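Long-range contact in SsfX3 (Streptomyces sp. SF2575, PDB 3SKV), which probably transfers a salicylyl group in a tetracycline biosynthetic pathway, as a GDSL/SGNH-family acyltransferase with an added jelly-roll domain: residues 40-48 with 83-91. The protein carries 1 engineered substitution. Numbering follows the deposited sequence.
Sequences PALTYRGAV and SGVRLHLRT. Engineered in segment 83-91: H88 (natural residue Cys).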
loop_
_atom_site.group_PDB
_atom_site.type_symbol
_atom_site.label_atom_id
_atom_site.label_comp_id
_atom_site.label_asym_id
_atom_site.label_seq_id
_atom_site.Cartn_x
_atom_site.Cartn_y
_atom_site.Cartn_z
ATOM N N PRO A 40 9.858 -13.014 18.466
ATOM C CA PRO A 40 10.960 -12.523 17.612
ATOM C C PRO A 40 11.095 -13.202 16.245
ATOM O O PRO A 40 11.763 -12.647 15.390
ATOM C CB PRO A 40 12.207 -12.733 18.494
ATOM C CG PRO A 40 11.835 -13.811 19.432
ATOM C CD PRO A 40 10.385 -13.571 19.738
ATOM N N ALA A 41 10.488 -14.389 16.037
ATOM C CA ALA A 41 10.552 -15.088 14.742
ATOM C C ALA A 41 9.598 -14.441 13.721
ATOM O O ALA A 41 9.784 -14.640 12.520
ATOM C CB ALA A 41 10.252 -16.586 14.900
ATOM N N LEU A 42 8.595 -13.656 14.191
ATOM C CA LEU A 42 7.635 -12.969 13.303
ATOM C C LEU A 42 8.182 -11.650 12.784
ATOM O O LEU A 42 8.855 -10.914 13.514
ATOM C CB LEU A 42 6.225 -12.763 13.916
ATOM C CG LEU A 42 5.571 -13.970 14.646
ATOM C CD1 LEU A 42 4.198 -13.629 15.147
ATOM C CD2 LEU A 42 5.530 -15.228 13.789
ATOM N N THR A 43 7.917 -11.386 11.505
ATOM C CA THR A 43 8.293 -10.177 10.788
ATOM C C THR A 43 7.021 -9.617 10.155
ATOM O O THR A 43 6.313 -10.334 9.446
ATOM C CB THR A 43 9.391 -10.468 9.700
ATOM O OG1 THR A 43 10.510 -11.157 10.264
ATOM C CG2 THR A 43 9.892 -9.203 9.027
ATOM N N TYR A 44 6.747 -8.336 10.408
ATOM C CA TYR A 44 5.635 -7.609 9.814
ATOM C C TYR A 44 6.252 -6.734 8.751
ATOM O O TYR A 44 7.107 -5.901 9.035
ATOM C CB TYR A 44 4.870 -6.773 10.833
ATOM C CG TYR A 44 4.152 -7.615 11.865
ATOM C CD1 TYR A 44 4.823 -8.096 12.995
ATOM C CD2 TYR A 44 2.806 -7.944 11.713
ATOM C CE1 TYR A 44 4.179 -8.899 13.929
ATOM C CE2 TYR A 44 2.144 -8.721 12.660
ATOM C CZ TYR A 44 2.834 -9.191 13.768
ATOM O OH TYR A 44 2.198 -9.986 14.685
ATOM N N ARG A 45 5.908 -7.006 7.513
ATOM C CA ARG A 45 6.438 -6.227 6.419
ATOM C C ARG A 45 5.345 -5.266 5.993
ATOM O O ARG A 45 4.157 -5.576 6.096
ATOM C CB ARG A 45 6.932 -7.147 5.279
ATOM C CG ARG A 45 7.931 -8.212 5.761
ATOM C CD ARG A 45 9.280 -8.141 5.090
ATOM N NE ARG A 45 10.083 -9.357 5.324
ATOM C CZ ARG A 45 11.350 -9.379 5.747
ATOM N NH1 ARG A 45 11.987 -8.245 6.015
ATOM N NH2 ARG A 45 11.975 -10.537 5.940
ATOM N N GLY A 46 5.742 -4.082 5.593
ATOM C CA GLY A 46 4.779 -3.054 5.204
ATOM C C GLY A 46 4.145 -2.312 6.364
ATOM O O GLY A 46 3.244 -1.488 6.145
ATOM N N ALA A 47 4.604 -2.579 7.608
ATOM C CA ALA A 47 4.107 -1.846 8.801
ATOM C C ALA A 47 5.211 -0.913 9.326
ATOM O O ALA A 47 6.385 -1.281 9.330
ATOM C CB ALA A 47 3.659 -2.813 9.891
ATOM N N VAL A 48 4.850 0.309 9.715
ATOM C CA VAL A 48 5.793 1.294 10.246
ATOM C C VAL A 48 5.948 1.081 11.755
ATOM O O VAL A 48 7.065 1.072 12.262
ATOM C CB VAL A 48 5.339 2.709 9.851
ATOM C CG1 VAL A 48 6.148 3.785 10.565
ATOM C CG2 VAL A 48 5.408 2.886 8.332
ATOM N N SER A 83 -3.383 -2.275 4.653
ATOM C CA SER A 83 -3.121 -2.284 3.222
ATOM C C SER A 83 -1.610 -2.404 2.910
ATOM O O SER A 83 -0.803 -1.555 3.321
ATOM C CB SER A 83 -3.707 -1.027 2.595
ATOM O OG SER A 83 -3.966 -1.276 1.225
ATOM N N GLY A 84 -1.250 -3.493 2.226
ATOM C CA GLY A 84 0.136 -3.808 1.879
ATOM C C GLY A 84 0.920 -4.384 3.051
ATOM O O GLY A 84 2.129 -4.581 2.952
ATOM N N VAL A 85 0.238 -4.642 4.177
ATOM C CA VAL A 85 0.891 -5.200 5.365
ATOM C C VAL A 85 0.870 -6.727 5.281
ATOM O O VAL A 85 -0.159 -7.338 4.946
ATOM C CB VAL A 85 0.291 -4.680 6.713
ATOM C CG1 VAL A 85 0.973 -5.343 7.931
ATOM C CG2 VAL A 85 0.369 -3.155 6.808
ATOM N N ARG A 86 2.013 -7.345 5.578
ATOM C CA ARG A 86 2.077 -8.799 5.625
ATOM C C ARG A 86 2.836 -9.356 6.795
ATOM O O ARG A 86 3.713 -8.691 7.330
ATOM C CB ARG A 86 2.360 -9.481 4.271
ATOM C CG ARG A 86 3.575 -9.018 3.601
ATOM C CD ARG A 86 3.334 -8.058 2.473
ATOM N NE ARG A 86 4.662 -7.768 1.966
ATOM C CZ ARG A 86 5.291 -6.620 2.111
ATOM N NH1 ARG A 86 4.645 -5.556 2.554
ATOM N NH2 ARG A 86 6.550 -6.502 1.724
ATOM N N LEU A 87 2.402 -10.514 7.282
ATOM C CA LEU A 87 3.044 -11.217 8.375
ATOM C C LEU A 87 3.840 -12.400 7.774
ATOM O O LEU A 87 3.274 -13.228 7.068
ATOM C CB LEU A 87 2.002 -11.674 9.422
ATOM C CG LEU A 87 2.541 -12.575 10.563
ATOM C CD1 LEU A 87 3.559 -11.824 11.439
ATOM C CD2 LEU A 87 1.410 -13.119 11.426
ATOM N N HIS A 88 5.160 -12.432 8.007
ATOM C CA HIS A 88 6.026 -13.489 7.498
ATOM C C HIS A 88 6.525 -14.350 8.637
ATOM O O HIS A 88 6.850 -13.847 9.719
ATOM C CB HIS A 88 7.263 -12.908 6.797
ATOM C CG HIS A 88 7.024 -12.264 5.469
ATOM N ND1 HIS A 88 8.007 -12.244 4.517
ATOM C CD2 HIS A 88 5.958 -11.571 5.008
ATOM C CE1 HIS A 88 7.508 -11.576 3.484
ATOM N NE2 HIS A 88 6.283 -11.138 3.740
ATOM N N LEU A 89 6.617 -15.654 8.373
ATOM C CA LEU A 89 7.155 -16.657 9.293
ATOM C C LEU A 89 7.550 -17.884 8.505
ATOM O O LEU A 89 6.899 -18.207 7.516
ATOM C CB LEU A 89 6.199 -17.041 10.465
ATOM C CG LEU A 89 4.815 -17.565 10.098
ATOM C CD1 LEU A 89 4.786 -19.055 10.143
ATOM C CD2 LEU A 89 3.773 -17.054 11.055
ATOM N N ARG A 90 8.603 -18.559 8.940
ATOM C CA ARG A 90 8.999 -19.817 8.338
ATOM C C ARG A 90 8.539 -20.906 9.301
ATOM O O ARG A 90 8.748 -20.788 10.519
ATOM C CB ARG A 90 10.507 -19.885 8.093
ATOM C CG ARG A 90 10.997 -18.870 7.052
ATOM C CD ARG A 90 12.416 -19.216 6.590
ATOM N NE ARG A 90 12.468 -20.561 6.022
ATOM C CZ ARG A 90 12.167 -20.857 4.762
ATOM N NH1 ARG A 90 11.863 -19.891 3.901
ATOM N NH2 ARG A 90 12.198 -22.115 4.345
ATOM N N THR A 91 7.853 -21.926 8.773
ATOM C CA THR A 91 7.342 -23.054 9.568
ATOM C C THR A 91 7.193 -24.324 8.749
ATOM O O THR A 91 6.968 -24.265 7.533
ATOM C CB THR A 91 6.009 -22.692 10.294
ATOM O OG1 THR A 91 5.782 -23.653 11.330
ATOM C CG2 THR A 91 4.780 -22.632 9.346
HETATM O O HOH W 1 9.903 -13.723 10.077
HETATM O O HOH W 2 2.205 -1.326 3.311
#
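An antiparallel strand pair, 43-45 against 86-91, joins T43 to H88 and R45 to R86 as hydrogen-bonded pairs, with Y44 and L87 the non-hydrogen-bonded pair between them. H88 N reaches T43 O at 2.8 Å, nearly straight at 177°, and R86 N meets R45 O at 2.8 Å. On the face of Y44 and L87, L87 CD1 sits over the tyrosine ring, 3.7 Å from its centroid; L42 CB also touches this methyl. Both strands belong to the N-terminal domain, whose β-sheets fit the jelly roll of this enzyme, and the opposite face turns charged groups toward the GDSL-like part. There the engineered H88 takes R45 CG over the centre of its imidazole, 3.9 Å from the centroid, and D181 OD2 forms a salt bridge with R45 NH2 and a hydrogen bond with H88 ND1. R86 lays its guanidinium flat against R45 CB, 3.6 Å from R86 CZ, the chain bending at chi2 (-102°). In the guanidinium plane, R86 NH1 donates to G84 O at 2.7 Å, while R86 NH2 forms a salt bridge with D219. A leucine in place of R86 would probably leave G84 O without this donor and deprive D219 of an ion-pair partner.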